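Local coordinates for protein kinase (Staphylococcus aureus subsp. aureus Mu50, PDB 3PY9) that phosphorylates serine and threonine residues as a membrane kinase, and through its extracellular PASTA repeats probably senses muropeptides of the cell wall, at residues A[110-122]-A[129-141]. Sequence-based numbering, arbitrary orientation.
With EU (europium ion), chain E.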
loop_
_atom_site.group_PDB
_atom_site.type_symbol
_atom_site.label_atom_id
_atom_site.label_comp_id
_atom_site.label_asym_id
_atom_site.label_seq_id
_atom_site.Cartn_x
_atom_site.Cartn_y
_atom_site.Cartn_z
ATOM N N ALA A 110 5.687 -1.343 1.849
ATOM C CA ALA A 110 6.860 -1.418 2.722
ATOM C C ALA A 110 7.968 -0.536 2.178
ATOM O O ALA A 110 8.157 -0.478 0.965
ATOM C CB ALA A 110 7.330 -2.859 2.869
ATOM N N PRO A 111 8.713 0.163 3.060
ATOM C CA PRO A 111 9.753 1.052 2.528
ATOM C C PRO A 111 10.981 0.283 2.004
ATOM O O PRO A 111 11.130 -0.925 2.278
ATOM C CB PRO A 111 10.115 1.945 3.740
ATOM C CG PRO A 111 9.096 1.597 4.850
ATOM C CD PRO A 111 8.672 0.194 4.536
ATOM N N LYS A 112 11.834 0.966 1.241
ATOM C CA LYS A 112 13.045 0.359 0.702
ATOM C C LYS A 112 13.813 -0.389 1.795
ATOM O O LYS A 112 14.025 0.160 2.883
ATOM C CB LYS A 112 13.970 1.404 0.061
ATOM C CG LYS A 112 15.173 0.762 -0.608
ATOM C CD LYS A 112 16.109 1.757 -1.232
ATOM C CE LYS A 112 17.177 1.009 -2.019
ATOM N NZ LYS A 112 17.470 1.721 -3.309
ATOM N N GLY A 113 14.196 -1.631 1.503
ATOM C CA GLY A 113 14.930 -2.483 2.455
ATOM C C GLY A 113 14.068 -3.330 3.392
ATOM O O GLY A 113 14.598 -4.107 4.199
ATOM N N TYR A 114 12.744 -3.178 3.299
ATOM C CA TYR A 114 11.806 -3.914 4.161
ATOM C C TYR A 114 11.023 -4.948 3.360
ATOM O O TYR A 114 10.703 -4.735 2.192
ATOM C CB TYR A 114 10.846 -2.968 4.888
ATOM C CG TYR A 114 11.503 -2.056 5.908
ATOM C CD1 TYR A 114 12.490 -1.153 5.532
ATOM C CD2 TYR A 114 11.141 -2.100 7.251
ATOM C CE1 TYR A 114 13.113 -0.332 6.468
ATOM C CE2 TYR A 114 11.754 -1.264 8.191
ATOM C CZ TYR A 114 12.734 -0.389 7.781
ATOM O OH TYR A 114 13.339 0.446 8.675
ATOM N N ILE A 115 10.728 -6.076 4.002
ATOM C CA ILE A 115 10.025 -7.193 3.379
ATOM C C ILE A 115 8.568 -6.869 3.011
ATOM O O ILE A 115 7.762 -6.546 3.880
ATOM C CB ILE A 115 10.091 -8.424 4.294
ATOM C CG1 ILE A 115 11.539 -8.711 4.661
ATOM C CG2 ILE A 115 9.438 -9.646 3.622
ATOM C CD1 ILE A 115 12.488 -8.714 3.503
ATOM N N ALA A 116 8.255 -6.955 1.722
ATOM C CA ALA A 116 6.908 -6.684 1.211
ATOM C C ALA A 116 5.991 -7.913 1.187
ATOM O O ALA A 116 4.763 -7.764 1.161
ATOM C CB ALA A 116 6.986 -6.078 -0.183
ATOM N N ASN A 117 6.582 -9.114 1.179
ATOM C CA ASN A 117 5.836 -10.356 0.966
ATOM C C ASN A 117 6.675 -11.569 1.401
ATOM O O ASN A 117 7.922 -11.560 1.326
ATOM C CB ASN A 117 5.407 -10.473 -0.515
ATOM C CG ASN A 117 4.394 -11.618 -0.786
ATOM O OD1 ASN A 117 3.188 -11.480 -0.546
ATOM N ND2 ASN A 117 4.889 -12.738 -1.319
ATOM N N GLN A 118 5.953 -12.585 1.876
ATOM C CA GLN A 118 6.451 -13.914 2.227
ATOM C C GLN A 118 5.872 -14.969 1.308
ATOM O O GLN A 118 4.649 -15.026 1.086
ATOM C CB GLN A 118 5.934 -14.307 3.594
ATOM C CG GLN A 118 6.767 -13.932 4.724
ATOM C CD GLN A 118 5.949 -13.927 5.980
ATOM O OE1 GLN A 118 5.540 -14.981 6.492
ATOM N NE2 GLN A 118 5.680 -12.737 6.483
ATOM N N SER A 119 6.766 -15.816 0.823
ATOM C CA SER A 119 6.466 -17.067 0.132
ATOM C C SER A 119 5.448 -17.903 0.892
ATOM O O SER A 119 4.506 -18.416 0.311
ATOM C CB SER A 119 7.765 -17.885 0.087
ATOM O OG SER A 119 7.961 -18.486 -1.157
ATOM N N VAL A 120 5.681 -18.063 2.192
ATOM C CA VAL A 120 4.937 -19.010 3.023
ATOM C C VAL A 120 4.124 -18.213 4.044
ATOM O O VAL A 120 4.684 -17.416 4.790
ATOM C CB VAL A 120 5.919 -20.007 3.729
ATOM C CG1 VAL A 120 5.186 -20.934 4.701
ATOM C CG2 VAL A 120 6.713 -20.819 2.691
ATOM N N THR A 121 2.808 -18.402 4.077
ATOM C CA THR A 121 1.966 -17.482 4.854
ATOM C C THR A 121 2.103 -17.703 6.349
ATOM O O THR A 121 2.297 -18.823 6.799
ATOM C CB THR A 121 0.494 -17.449 4.387
ATOM O OG1 THR A 121 -0.156 -18.681 4.712
ATOM C CG2 THR A 121 0.417 -17.198 2.857
ATOM N N ALA A 122 2.017 -16.613 7.108
ATOM C CA ALA A 122 2.380 -16.586 8.523
ATOM C C ALA A 122 1.686 -17.660 9.365
ATOM O O ALA A 122 0.565 -18.054 9.063
ATOM C CB ALA A 122 2.125 -15.199 9.095
ATOM N N HIS A 129 13.803 -28.144 6.622
ATOM C CA HIS A 129 14.769 -28.563 5.603
ATOM C C HIS A 129 14.190 -28.540 4.169
ATOM O O HIS A 129 13.128 -29.124 3.902
ATOM C CB HIS A 129 15.374 -29.937 5.948
ATOM C CG HIS A 129 16.024 -30.000 7.306
ATOM N ND1 HIS A 129 16.899 -29.036 7.764
ATOM C CD2 HIS A 129 15.937 -30.924 8.294
ATOM C CE1 HIS A 129 17.311 -29.356 8.979
ATOM N NE2 HIS A 129 16.739 -30.495 9.326
ATOM N N ASP A 130 14.926 -27.877 3.263
ATOM C CA ASP A 130 14.502 -27.578 1.866
ATOM C C ASP A 130 13.164 -26.833 1.825
ATOM O O ASP A 130 12.301 -27.118 0.987
ATOM C CB ASP A 130 14.497 -28.841 0.974
ATOM C CG ASP A 130 14.514 -28.516 -0.540
ATOM O OD1 ASP A 130 15.200 -27.565 -0.970
ATOM O OD2 ASP A 130 13.846 -29.239 -1.312
ATOM N N SER A 131 13.021 -25.864 2.730
ATOM C CA SER A 131 11.763 -25.124 2.924
ATOM C C SER A 131 11.428 -24.165 1.773
ATOM O O SER A 131 10.268 -23.744 1.615
ATOM C CB SER A 131 11.772 -24.368 4.268
ATOM O OG SER A 131 13.039 -23.773 4.543
ATOM N N ASN A 132 12.448 -23.833 0.980
ATOM C CA ASN A 132 12.333 -22.896 -0.140
ATOM C C ASN A 132 11.523 -21.652 0.227
ATOM O O ASN A 132 10.510 -21.367 -0.410
ATOM C CB ASN A 132 11.714 -23.567 -1.388
ATOM C CG ASN A 132 12.310 -24.934 -1.692
ATOM O OD1 ASN A 132 13.521 -25.081 -1.888
ATOM N ND2 ASN A 132 11.448 -25.941 -1.763
ATOM N N ILE A 133 11.940 -20.928 1.266
ATOM C CA ILE A 133 11.283 -19.653 1.565
ATOM C C ILE A 133 11.806 -18.615 0.578
ATOM O O ILE A 133 13.007 -18.574 0.274
ATOM C CB ILE A 133 11.541 -19.093 2.992
ATOM C CG1 ILE A 133 11.528 -20.181 4.083
ATOM C CG2 ILE A 133 10.562 -17.956 3.287
ATOM C CD1 ILE A 133 10.187 -20.559 4.607
ATOM N N LYS A 134 10.888 -17.800 0.064
ATOM C CA LYS A 134 11.248 -16.636 -0.714
ATOM C C LYS A 134 10.704 -15.390 -0.029
ATOM O O LYS A 134 9.537 -15.339 0.371
ATOM C CB LYS A 134 10.702 -16.782 -2.121
ATOM C CG LYS A 134 11.344 -15.889 -3.145
ATOM C CD LYS A 134 10.953 -16.337 -4.545
ATOM C CE LYS A 134 11.769 -17.546 -5.012
ATOM N NZ LYS A 134 13.189 -17.154 -5.339
ATOM N N LEU A 135 11.571 -14.403 0.140
ATOM C CA LEU A 135 11.186 -13.152 0.732
ATOM C C LEU A 135 11.312 -12.072 -0.324
ATOM O O LEU A 135 12.280 -12.063 -1.115
ATOM C CB LEU A 135 12.072 -12.809 1.945
ATOM C CG LEU A 135 11.998 -13.702 3.202
ATOM C CD1 LEU A 135 12.743 -13.054 4.344
ATOM C CD2 LEU A 135 10.565 -14.052 3.664
ATOM N N TYR A 136 10.338 -11.168 -0.330
ATOM C CA TYR A 136 10.282 -10.125 -1.323
ATOM C C TYR A 136 10.620 -8.830 -0.627
ATOM O O TYR A 136 9.842 -8.324 0.188
ATOM C CB TYR A 136 8.899 -10.072 -1.969
ATOM C CG TYR A 136 8.566 -11.302 -2.798
ATOM C CD1 TYR A 136 8.787 -11.315 -4.168
ATOM C CD2 TYR A 136 8.044 -12.453 -2.205
ATOM C CE1 TYR A 136 8.482 -12.430 -4.927
ATOM C CE2 TYR A 136 7.736 -13.573 -2.962
ATOM C CZ TYR A 136 7.960 -13.550 -4.322
ATOM O OH TYR A 136 7.659 -14.649 -5.101
ATOM N N GLU A 137 11.805 -8.317 -0.936
ATOM C CA GLU A 137 12.322 -7.134 -0.276
ATOM C C GLU A 137 11.932 -5.928 -1.094
ATOM O O GLU A 137 12.167 -5.922 -2.291
ATOM C CB GLU A 137 13.845 -7.216 -0.204
ATOM C CG GLU A 137 14.501 -6.089 0.549
ATOM C CD GLU A 137 16.004 -6.105 0.415
ATOM O OE1 GLU A 137 16.544 -7.070 -0.151
ATOM O OE2 GLU A 137 16.656 -5.147 0.864
ATOM N N SER A 138 11.371 -4.907 -0.449
ATOM C CA SER A 138 10.953 -3.692 -1.152
ATOM C C SER A 138 12.141 -2.859 -1.652
ATOM O O SER A 138 13.108 -2.653 -0.935
ATOM C CB SER A 138 10.080 -2.817 -0.243
ATOM O OG SER A 138 9.722 -1.611 -0.914
ATOM N N LEU A 139 12.049 -2.372 -2.875
ATOM C CA LEU A 139 12.982 -1.361 -3.357
ATOM C C LEU A 139 12.365 0.029 -3.221
ATOM O O LEU A 139 12.856 0.976 -3.819
ATOM C CB LEU A 139 13.363 -1.615 -4.825
ATOM C CG LEU A 139 14.185 -2.851 -5.200
ATOM C CD1 LEU A 139 14.186 -3.061 -6.684
ATOM C CD2 LEU A 139 15.616 -2.734 -4.679
ATOM N N GLY A 140 11.290 0.132 -2.435
ATOM C CA GLY A 140 10.457 1.342 -2.398
ATOM C C GLY A 140 9.630 1.453 -3.663
ATOM O O GLY A 140 9.659 0.549 -4.515
ATOM N N ILE A 141 8.885 2.557 -3.805
ATOM C CA ILE A 141 8.106 2.784 -5.014
ATOM C C ILE A 141 9.034 3.145 -6.174
ATOM O O ILE A 141 10.041 3.822 -5.976
ATOM C CB ILE A 141 7.032 3.880 -4.818
ATOM C CG1 ILE A 141 5.981 3.393 -3.805
ATOM C CG2 ILE A 141 6.376 4.205 -6.137
ATOM C CD1 ILE A 141 4.977 4.455 -3.339
HETATM EU EU EU E . 16.055 -25.309 -1.214
HETATM O O HOH W 1 15.302 1.316 -5.246
HETATM O O HOH W 2 6.884 -17.369 -4.011
#
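The side chains of Y136 and N117 run out alongside each other from the same face of the antiparallel ladder of strands 115-118 and 133-138 in a PASTA domain. Ring and amide planes are 66° apart, and N117 ND2 comes obliquely to the ring, 3.3 Å from Y136 CD2. At the ring edge, in plane, sit the carbonyl O of N117 and a water that joins Y136 OH to S119 OG. N117 has CG anti to its backbone N (chi1 -169°), which carries the amide alongside the ring.

Two residues, A116 and N117, are set against the single residue Y136, a classic beta bulge: Y136 O accepts a hydrogen bond from A116 N at 2.6 Å and a weak one from N117 N. On the other face L135 CD2 rests on Q118 CG at 3.9 Å, while I115 and L135 both reach A88 of helix 85-93. The V120 and I133 side chains cross at about a right angle and touch at V120 CG2 and I133 CD1, 4.0 Å apart. Beyond that end, D130 and N132 bind a europium ion together with D99.

At the far end the type II turn from P111 to Y114 is held to S138 by two backbone hydrogen bonds, G113 N to S138 O and S138 N to Y114 O. S138 OG makes two hydrogen bonds, accepting from G140 N in an ST turn and donating to A110 O at 2.7 Å, approaching from above the carbonyl plane, 41° out of it.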